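Local coordinates for spectinomycin 9-adenylyltransferase (Enterococcus faecalis, PDB 6SXJ), which transfers the adenylyl group of ATP to the 9-hydroxyl of spectinomycin, releasing diphosphate and giving resistance to that antibiotic but not to streptomycin, at residues E220-A225 and N242-Y247; E171-N176 and I185-R190; M191-D196 and N208-S213. One frame throughout, in Å; residues are numbered along the deposited sequence.

All three contacts lie in the helical C-terminal part of the enzyme. Contacts 2 and 3 share helix 181-196. Contact 2 pairs it with the end of helix 159-173, and contact 3 with helix 203-212. Contact 1 joins the last two helices, 216-229 and 241-253. Its I222 packs on I185 and C189 of contact 2 and on A211 of contact 3, so the three meet through one side chain. Contact 1 is largely buried and pairs a hydrogen bond with apolar packing. Contacts 2 and 3 are only partly buried. Their interfaces are apolar and no hydrogen bond crosses either; side-chain bonds instead hold backbone carbonyls near a helix end.

Contact 1: residues E220-A225 and N242-Y247; sequences ERILLA and NLTINY
The segments bearing R221 and T244 cross almost at right angles (-99°), with axes 10.4 Å apart. They belong to helices 216-229 and 241-253, the last two of the helical C-terminal domain. R221 and T244 sit where the backbones come nearest, and both point across the gap. The R221 chain bends at chi3 (-75°), which turns its guanidinium onto the threonine. NE donates to T244 OG1 at 2.8 Å in a nearly straight bond of 173°. The hydroxyl lies at the edge of the guanidinium, almost in its plane. H218 ND1 also bonds OG1, so two residues of helix 216-229 grip this buried hydroxyl. R221 NH2 forms a salt bridge with E217, a second hold on the guanidinium that probably offsets its buried charge. L243 lies obliquely beside the same nitrogen. Its CB is 3.5 Å from R221 NH2. On the other branch of T244, the methyl is anti to the backbone N and serves the apolar side. I222 runs past it and on toward helix 181-196. I222 CG1 meets T244 CG2 at 3.9 Å.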
loop_
_atom_site.group_PDB
_atom_site.type_symbol
_atom_site.label_atom_id
_atom_site.label_comp_id
_atom_site.label_asym_id
_atom_site.label_seq_id
_atom_site.Cartn_x
_atom_site.Cartn_y
_atom_site.Cartn_z
ATOM N N GLU A 220 14.334 -6.598 20.376
ATOM C CA GLU A 220 15.560 -5.934 19.942
ATOM C C GLU A 220 15.600 -5.795 18.422
ATOM O O GLU A 220 15.837 -4.702 17.894
ATOM C CB GLU A 220 16.783 -6.712 20.443
ATOM C CG GLU A 220 17.235 -6.363 21.859
ATOM C CD GLU A 220 18.327 -7.297 22.379
ATOM O OE1 GLU A 220 18.283 -7.664 23.575
ATOM O OE2 GLU A 220 19.228 -7.668 21.594
ATOM N N ARG A 221 15.352 -6.893 17.697
ATOM C CA ARG A 221 15.433 -6.840 16.237
ATOM C C ARG A 221 14.282 -6.038 15.633
ATOM O O ARG A 221 14.471 -5.348 14.623
ATOM C CB ARG A 221 15.466 -8.261 15.661
ATOM C CG ARG A 221 16.831 -8.945 15.774
ATOM C CD ARG A 221 16.889 -10.273 15.026
ATOM N NE ARG A 221 16.181 -11.346 15.724
ATOM C CZ ARG A 221 16.763 -12.233 16.531
ATOM N NH1 ARG A 221 18.070 -12.180 16.754
ATOM N NH2 ARG A 221 16.039 -13.176 17.120
ATOM N N ILE A 222 13.094 -6.103 16.235
ATOM C CA ILE A 222 11.956 -5.358 15.709
ATOM C C ILE A 222 12.201 -3.859 15.825
ATOM O O ILE A 222 11.883 -3.088 14.909
ATOM C CB ILE A 222 10.662 -5.780 16.433
ATOM C CG1 ILE A 222 10.261 -7.200 16.011
ATOM C CG2 ILE A 222 9.546 -4.783 16.135
ATOM C CD1 ILE A 222 8.985 -7.723 16.666
ATOM N N LEU A 223 12.750 -3.416 16.960
ATOM C CA LEU A 223 13.043 -2.002 17.137
ATOM C C LEU A 223 14.189 -1.550 16.239
ATOM O O LEU A 223 14.216 -0.392 15.807
ATOM C CB LEU A 223 13.354 -1.723 18.603
ATOM C CG LEU A 223 12.118 -1.767 19.504
ATOM C CD1 LEU A 223 12.512 -1.690 20.969
ATOM C CD2 LEU A 223 11.153 -0.642 19.142
ATOM N N LEU A 224 15.134 -2.442 15.932
ATOM C CA LEU A 224 16.167 -2.102 14.961
ATOM C C LEU A 224 15.601 -1.986 13.551
ATOM O O LEU A 224 16.248 -1.388 12.683
ATOM C CB LEU A 224 17.294 -3.136 15.006
ATOM C CG LEU A 224 18.422 -2.715 15.957
ATOM C CD1 LEU A 224 18.079 -3.085 17.403
ATOM C CD2 LEU A 224 19.760 -3.313 15.546
ATOM N N ALA A 225 14.404 -2.531 13.309
ATOM C CA ALA A 225 13.735 -2.327 12.029
ATOM C C ALA A 225 13.046 -0.965 11.976
ATOM O O ALA A 225 13.043 -0.308 10.928
ATOM C CB ALA A 225 12.722 -3.447 11.782
ATOM N N ASN A 242 15.908 -14.437 10.594
ATOM C CA ASN A 242 15.095 -15.633 10.419
ATOM C C ASN A 242 14.269 -15.922 11.667
ATOM O O ASN A 242 13.078 -16.239 11.574
ATOM C CB ASN A 242 15.997 -16.819 10.071
ATOM C CG ASN A 242 17.234 -16.887 10.943
ATOM O OD1 ASN A 242 17.960 -15.900 11.091
ATOM N ND2 ASN A 242 17.481 -18.056 11.529
ATOM N N LEU A 243 14.876 -15.788 12.847
ATOM C CA LEU A 243 14.194 -16.163 14.084
ATOM C C LEU A 243 12.973 -15.292 14.336
ATOM O O LEU A 243 11.901 -15.790 14.703
ATOM C CB LEU A 243 15.168 -16.068 15.257
ATOM C CG LEU A 243 16.478 -16.815 15.020
ATOM C CD1 LEU A 243 17.437 -16.648 16.172
ATOM C CD2 LEU A 243 16.184 -18.290 14.773
ATOM N N THR A 244 13.120 -13.979 14.166
ATOM C CA THR A 244 11.993 -13.088 14.425
ATOM C C THR A 244 10.899 -13.271 13.382
ATOM O O THR A 244 9.709 -13.276 13.714
ATOM C CB THR A 244 12.474 -11.636 14.460
ATOM O OG1 THR A 244 13.384 -11.454 15.552
ATOM C CG2 THR A 244 11.307 -10.697 14.622
ATOM N N ILE A 245 11.282 -13.406 12.109
ATOM C CA ILE A 245 10.303 -13.725 11.071
ATOM C C ILE A 245 9.504 -14.956 11.479
ATOM O O ILE A 245 8.265 -14.964 11.442
ATOM C CB ILE A 245 11.011 -13.934 9.719
ATOM C CG1 ILE A 245 11.659 -12.628 9.244
ATOM C CG2 ILE A 245 10.038 -14.456 8.673
ATOM C CD1 ILE A 245 10.719 -11.721 8.477
ATOM N N ASN A 246 10.209 -16.023 11.870
ATOM C CA ASN A 246 9.540 -17.231 12.337
ATOM C C ASN A 246 8.637 -16.921 13.524
ATOM O O ASN A 246 7.469 -17.322 13.554
ATOM C CB ASN A 246 10.578 -18.292 12.709
ATOM C CG ASN A 246 11.301 -18.848 11.498
ATOM O OD1 ASN A 246 10.843 -18.690 10.363
ATOM N ND2 ASN A 246 12.442 -19.500 11.731
ATOM N N TYR A 247 9.163 -16.182 14.503
ATOM C CA TYR A 247 8.363 -15.820 15.667
ATOM C C TYR A 247 7.106 -15.059 15.259
ATOM O O TYR A 247 5.991 -15.400 15.676
ATOM C CB TYR A 247 9.194 -14.974 16.631
ATOM C CG TYR A 247 8.339 -14.246 17.643
ATOM C CD1 TYR A 247 7.757 -14.936 18.698
ATOM C CD2 TYR A 247 8.091 -12.878 17.535
ATOM C CE1 TYR A 247 6.965 -14.296 19.621
ATOM C CE2 TYR A 247 7.299 -12.223 18.465
ATOM C CZ TYR A 247 6.737 -12.943 19.507
ATOM O OH TYR A 247 5.941 -12.322 20.445
#

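Contact 2: residues E171-N176 and I185-R190; sequences EELIDN and ILTLCR
L173 has CG anti to its backbone N (chi1 -159°), which sends its forked end across to T187 and L188. Its chi2 of 144° lies away from the usual leucine values and sets one methyl on each partner. L188 points back at L173. The two leucines lie alongside each other, pointing opposite ways. L173 CD2 lies 3.7 Å from L188 CG and 3.8 Å from L188 CD1, so one methyl rests on the branch point of the other leucine. The other methyl, L173 CD1, meets the methyl of T187, with CD1 3.8 Å from T187 CG2. No hydrogen bond joins the segments. L173 makes nearly all of the contact from its side.

A type I beta turn runs from L173 to N176. N176 N bonds L173 O at 3.1 Å and closes the turn. The N176 side chain folds back as well. Its ND2 donates to E172 O at 2.9 Å with an angle of 178°, and the acceptor lies in the amide plane. E172 O also takes the backbone N of D175, so two donors hold this carbonyl.

Other helices extend the packing. L188 also touches L248 of helix 241-253, and T187 touches K203 of helix 203-212. I174 packs on I245 and N249. Further along helix 181-196, M191 follows directly after this segment, and L173 CD1 also lies near its side chain. The two segments run in roughly opposite directions, and a short connection joins their helices. This is the pattern of an antiparallel helical hairpin, built from helices 159-173 and 181-196 within the C-terminal helical domain.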
loop_
_atom_site.group_PDB
_atom_site.type_symbol
_atom_site.label_atom_id
_atom_site.label_comp_id
_atom_site.label_asym_id
_atom_site.label_seq_id
_atom_site.Cartn_x
_atom_site.Cartn_y
_atom_site.Cartn_z
ATOM N N GLU A 171 2.676 -15.674 3.728
ATOM C CA GLU A 171 3.259 -16.944 3.308
ATOM C C GLU A 171 4.406 -16.730 2.330
ATOM O O GLU A 171 5.419 -17.440 2.384
ATOM C CB GLU A 171 2.181 -17.833 2.688
ATOM C CG GLU A 171 1.799 -19.027 3.548
ATOM C CD GLU A 171 0.401 -19.542 3.252
ATOM O OE1 GLU A 171 -0.174 -20.234 4.120
ATOM O OE2 GLU A 171 -0.121 -19.259 2.152
ATOM N N GLU A 172 4.265 -15.767 1.419
ATOM C CA GLU A 172 5.364 -15.419 0.531
ATOM C C GLU A 172 6.328 -14.437 1.179
ATOM O O GLU A 172 7.495 -14.379 0.777
ATOM C CB GLU A 172 4.814 -14.843 -0.775
ATOM C CG GLU A 172 4.305 -15.917 -1.736
ATOM C CD GLU A 172 3.892 -15.354 -3.073
ATOM O OE1 GLU A 172 3.304 -16.105 -3.882
ATOM O OE2 GLU A 172 4.144 -14.154 -3.308
ATOM N N LEU A 173 5.865 -13.680 2.174
ATOM C CA LEU A 173 6.738 -12.744 2.878
ATOM C C LEU A 173 7.856 -13.469 3.617
ATOM O O LEU A 173 9.017 -13.046 3.575
ATOM C CB LEU A 173 5.911 -11.922 3.860
ATOM C CG LEU A 173 6.461 -10.593 4.360
ATOM C CD1 LEU A 173 5.325 -9.600 4.520
ATOM C CD2 LEU A 173 7.181 -10.806 5.670
ATOM N N ILE A 174 7.536 -14.575 4.288
ATOM C CA ILE A 174 8.549 -15.325 5.019
ATOM C C ILE A 174 9.604 -15.895 4.083
ATOM O O ILE A 174 10.713 -16.217 4.523
ATOM C CB ILE A 174 7.898 -16.459 5.843
ATOM C CG1 ILE A 174 6.914 -17.257 4.981
ATOM C CG2 ILE A 174 7.192 -15.894 7.064
ATOM C CD1 ILE A 174 7.517 -18.496 4.339
ATOM N N ASP A 175 9.282 -16.042 2.798
ATOM C CA ASP A 175 10.207 -16.613 1.828
ATOM C C ASP A 175 11.005 -15.555 1.082
ATOM O O ASP A 175 11.922 -15.907 0.328
ATOM C CB ASP A 175 9.440 -17.481 0.821
ATOM C CG ASP A 175 10.228 -18.698 0.383
ATOM O OD1 ASP A 175 11.179 -19.087 1.094
ATOM O OD2 ASP A 175 9.893 -19.270 -0.676
ATOM N N ASN A 176 10.708 -14.278 1.312
ATOM C CA ASN A 176 11.265 -13.190 0.528
ATOM C C ASN A 176 11.573 -11.989 1.395
ATOM O O ASN A 176 11.296 -10.842 1.038
ATOM C CB ASN A 176 10.312 -12.788 -0.586
ATOM C CG ASN A 176 10.213 -13.855 -1.667
ATOM O OD1 ASN A 176 11.018 -13.965 -2.626
ATOM N ND2 ASN A 176 9.244 -14.693 -1.478
ATOM N N ILE A 185 9.619 -7.458 8.443
ATOM C CA ILE A 185 9.393 -7.525 9.885
ATOM C C ILE A 185 8.199 -6.666 10.273
ATOM O O ILE A 185 7.276 -7.120 10.959
ATOM C CB ILE A 185 10.656 -7.089 10.651
ATOM C CG1 ILE A 185 11.811 -8.048 10.387
ATOM C CG2 ILE A 185 10.365 -7.012 12.139
ATOM C CD1 ILE A 185 13.094 -7.662 11.093
ATOM N N LEU A 186 8.206 -5.401 9.861
ATOM C CA LEU A 186 7.163 -4.484 10.308
ATOM C C LEU A 186 5.837 -4.748 9.611
ATOM O O LEU A 186 4.776 -4.537 10.207
ATOM C CB LEU A 186 7.607 -3.037 10.090
ATOM C CG LEU A 186 8.974 -2.706 10.695
ATOM C CD1 LEU A 186 9.598 -1.521 9.974
ATOM C CD2 LEU A 186 8.867 -2.432 12.189
ATOM N N THR A 187 5.870 -5.221 8.365
ATOM C CA THR A 187 4.640 -5.685 7.733
ATOM C C THR A 187 3.973 -6.757 8.587
ATOM O O THR A 187 2.780 -6.666 8.904
ATOM C CB THR A 187 4.938 -6.218 6.331
ATOM O OG1 THR A 187 5.811 -5.313 5.641
ATOM C CG2 THR A 187 3.641 -6.380 5.537
ATOM N N LEU A 188 4.737 -7.780 8.981
ATOM C CA LEU A 188 4.189 -8.816 9.849
ATOM C C LEU A 188 3.675 -8.223 11.155
ATOM O O LEU A 188 2.630 -8.638 11.665
ATOM C CB LEU A 188 5.250 -9.877 10.131
ATOM C CG LEU A 188 5.596 -10.858 9.009
ATOM C CD1 LEU A 188 6.855 -11.622 9.379
ATOM C CD2 LEU A 188 4.465 -11.804 8.735
ATOM N N CYS A 189 4.405 -7.258 11.720
ATOM C CA CYS A 189 3.923 -6.586 12.925
ATOM C C CYS A 189 2.603 -5.873 12.655
ATOM O O CYS A 189 1.637 -6.015 13.415
ATOM C CB CYS A 189 4.973 -5.601 13.433
ATOM S SG CYS A 189 6.432 -6.377 14.148
ATOM N N ARG A 190 2.548 -5.087 11.577
ATOM C CA ARG A 190 1.277 -4.532 11.126
ATOM C C ARG A 190 0.250 -5.646 10.930
ATOM O O ARG A 190 -0.883 -5.555 11.412
ATOM C CB ARG A 190 1.480 -3.745 9.826
ATOM C CG ARG A 190 0.287 -2.891 9.411
ATOM C CD ARG A 190 0.441 -2.334 7.998
ATOM N NE ARG A 190 0.386 -3.368 6.960
ATOM C CZ ARG A 190 -0.717 -4.018 6.592
ATOM N NH1 ARG A 190 -1.881 -3.759 7.175
ATOM N NH2 ARG A 190 -0.652 -4.936 5.634
#

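Contact 3: residues M191-D196 and N208-S213; sequences MILTMD and NAVAES
L193 packs on A209 and V210, and I192 on V210, where helix 181-196 crosses helix 203-212 in the helical C-terminal domain. The two are consecutive helices of the chain. Their segments lie at 84° to each other, with axes 10.5 Å apart.

The contact between the segments is entirely apolar. L193 and V210 overlap flank to flank, and L193 CG comes within 4.1 Å of V210 CG2. The CD1 branch of L193 reaches along to the neighbouring alanine, 4.1 Å from A209 CB. One leucine thus spans two successive residues of the other helix. V210 divides its methyls between two partners. With chi1 at -176°, CG1 is anti to the backbone N and heads for I192, while CG2 takes the L193 side. The I192 contact is looser, with CD1 4.5 Å from V210 CG1. V210 CG2 also lies against the C189 carbonyl, one turn earlier on helix 181-196.

Other parts of the domain pack around this crossing. L193 touches I201 in the loop that joins the two helices. I192 packs on R251 and L252 of helix 241-253, which brings the last helix to this crossing.

No polar bond crosses between the segments; those near it lie toward the helix ends. In 191-196, D196 N bonds L193 O at 3.0 Å, just past the touching leucine. In 208-213, the bonds gather on V210 O as helix 203-212 comes to its end. This oxygen takes a weak bond from S213 N and a hydrogen bond from OG of S214, the next residue of the chain. The S213 side chain turns back to it too. S213 OG donates to V210 O at 2.8 Å, tilted 28° from the carbonyl plane.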
loop_
_atom_site.group_PDB
_atom_site.type_symbol
_atom_site.label_atom_id
_atom_site.label_comp_id
_atom_site.label_asym_id
_atom_site.label_seq_id
_atom_site.Cartn_x
_atom_site.Cartn_y
_atom_site.Cartn_z
ATOM N N MET A 191 0.659 -6.715 10.234
ATOM C CA MET A 191 -0.252 -7.825 9.941
ATOM C C MET A 191 -0.885 -8.379 11.204
ATOM O O MET A 191 -2.069 -8.749 11.209
ATOM C CB MET A 191 0.507 -8.946 9.243
ATOM C CG MET A 191 0.784 -8.744 7.775
ATOM S SD MET A 191 1.354 -10.295 7.089
ATOM C CE MET A 191 1.244 -9.999 5.333
ATOM N N ILE A 192 -0.120 -8.457 12.293
ATOM C CA ILE A 192 -0.600 -9.079 13.519
ATOM C C ILE A 192 -1.648 -8.198 14.188
ATOM O O ILE A 192 -2.718 -8.663 14.594
ATOM C CB ILE A 192 0.580 -9.380 14.461
ATOM C CG1 ILE A 192 1.345 -10.612 13.962
ATOM C CG2 ILE A 192 0.077 -9.587 15.880
ATOM C CD1 ILE A 192 2.725 -10.745 14.548
ATOM N N LEU A 193 -1.360 -6.898 14.275
ATOM C CA LEU A 193 -2.308 -5.972 14.878
ATOM C C LEU A 193 -3.666 -6.052 14.203
ATOM O O LEU A 193 -4.675 -6.295 14.873
ATOM C CB LEU A 193 -1.755 -4.555 14.818
ATOM C CG LEU A 193 -0.697 -4.276 15.888
ATOM C CD1 LEU A 193 -0.109 -2.882 15.771
ATOM C CD2 LEU A 193 -1.255 -4.514 17.276
ATOM N N THR A 194 -3.700 -5.915 12.870
ATOM C CA THR A 194 -4.974 -5.823 12.179
ATOM C C THR A 194 -5.768 -7.123 12.282
ATOM O O THR A 194 -6.999 -7.066 12.329
ATOM C CB THR A 194 -4.770 -5.403 10.724
ATOM O OG1 THR A 194 -6.001 -5.617 10.036
ATOM C CG2 THR A 194 -3.667 -6.170 10.072
ATOM N N MET A 195 -5.111 -8.286 12.402
ATOM C CA MET A 195 -5.891 -9.508 12.511
ATOM C C MET A 195 -6.507 -9.687 13.880
ATOM O O MET A 195 -7.507 -10.393 13.970
ATOM C CB MET A 195 -5.074 -10.747 12.203
ATOM C CG MET A 195 -5.902 -11.968 12.069
ATOM S SD MET A 195 -5.485 -13.016 10.691
ATOM C CE MET A 195 -6.145 -12.062 9.381
ATOM N N ASP A 196 -6.007 -9.010 14.920
ATOM C CA ASP A 196 -6.661 -9.092 16.223
ATOM C C ASP A 196 -7.634 -7.932 16.371
ATOM O O ASP A 196 -8.819 -8.095 16.064
ATOM C CB ASP A 196 -5.650 -9.102 17.367
ATOM C CG ASP A 196 -6.109 -9.949 18.527
ATOM O OD1 ASP A 196 -5.403 -10.900 18.887
ATOM O OD2 ASP A 196 -7.191 -9.680 19.074
ATOM N N ASN A 208 6.782 -0.861 17.229
ATOM C CA ASN A 208 6.983 -0.671 18.660
ATOM C C ASN A 208 5.821 -1.196 19.492
ATOM O O ASN A 208 6.019 -1.515 20.669
ATOM C CB ASN A 208 7.213 0.811 18.963
ATOM C CG ASN A 208 8.204 1.451 18.002
ATOM O OD1 ASN A 208 8.103 1.273 16.790
ATOM N ND2 ASN A 208 9.170 2.186 18.539
ATOM N N ALA A 209 4.628 -1.319 18.908
ATOM C CA ALA A 209 3.515 -1.922 19.635
ATOM C C ALA A 209 3.691 -3.432 19.756
ATOM O O ALA A 209 3.406 -4.012 20.810
ATOM C CB ALA A 209 2.196 -1.591 18.940
ATOM N N VAL A 210 4.159 -4.088 18.690
ATOM C CA VAL A 210 4.326 -5.540 18.736
ATOM C C VAL A 210 5.615 -5.917 19.458
ATOM O O VAL A 210 5.659 -6.914 20.186
ATOM C CB VAL A 210 4.289 -6.136 17.316
ATOM C CG1 VAL A 210 4.367 -7.662 17.379
ATOM C CG2 VAL A 210 3.037 -5.694 16.578
ATOM N N ALA A 211 6.684 -5.136 19.263
ATOM C CA ALA A 211 7.939 -5.412 19.953
ATOM C C ALA A 211 7.739 -5.454 21.463
ATOM O O ALA A 211 8.369 -6.258 22.161
ATOM C CB ALA A 211 8.984 -4.360 19.579
ATOM N N GLU A 212 6.855 -4.599 21.983
ATOM C CA GLU A 212 6.588 -4.572 23.418
ATOM C C GLU A 212 6.082 -5.921 23.906
ATOM O O GLU A 212 6.463 -6.381 24.989
ATOM C CB GLU A 212 5.579 -3.458 23.726
ATOM C CG GLU A 212 4.693 -3.672 24.946
ATOM C CD GLU A 212 3.789 -2.467 25.219
ATOM O OE1 GLU A 212 3.789 -1.523 24.397
ATOM O OE2 GLU A 212 3.084 -2.458 26.252
ATOM N N SER A 213 5.238 -6.579 23.114
ATOM C CA SER A 213 4.637 -7.848 23.495
ATOM C C SER A 213 5.477 -9.048 23.077
ATOM O O SER A 213 4.957 -10.173 23.049
ATOM C CB SER A 213 3.243 -7.960 22.879
ATOM O OG SER A 213 3.278 -7.580 21.513
#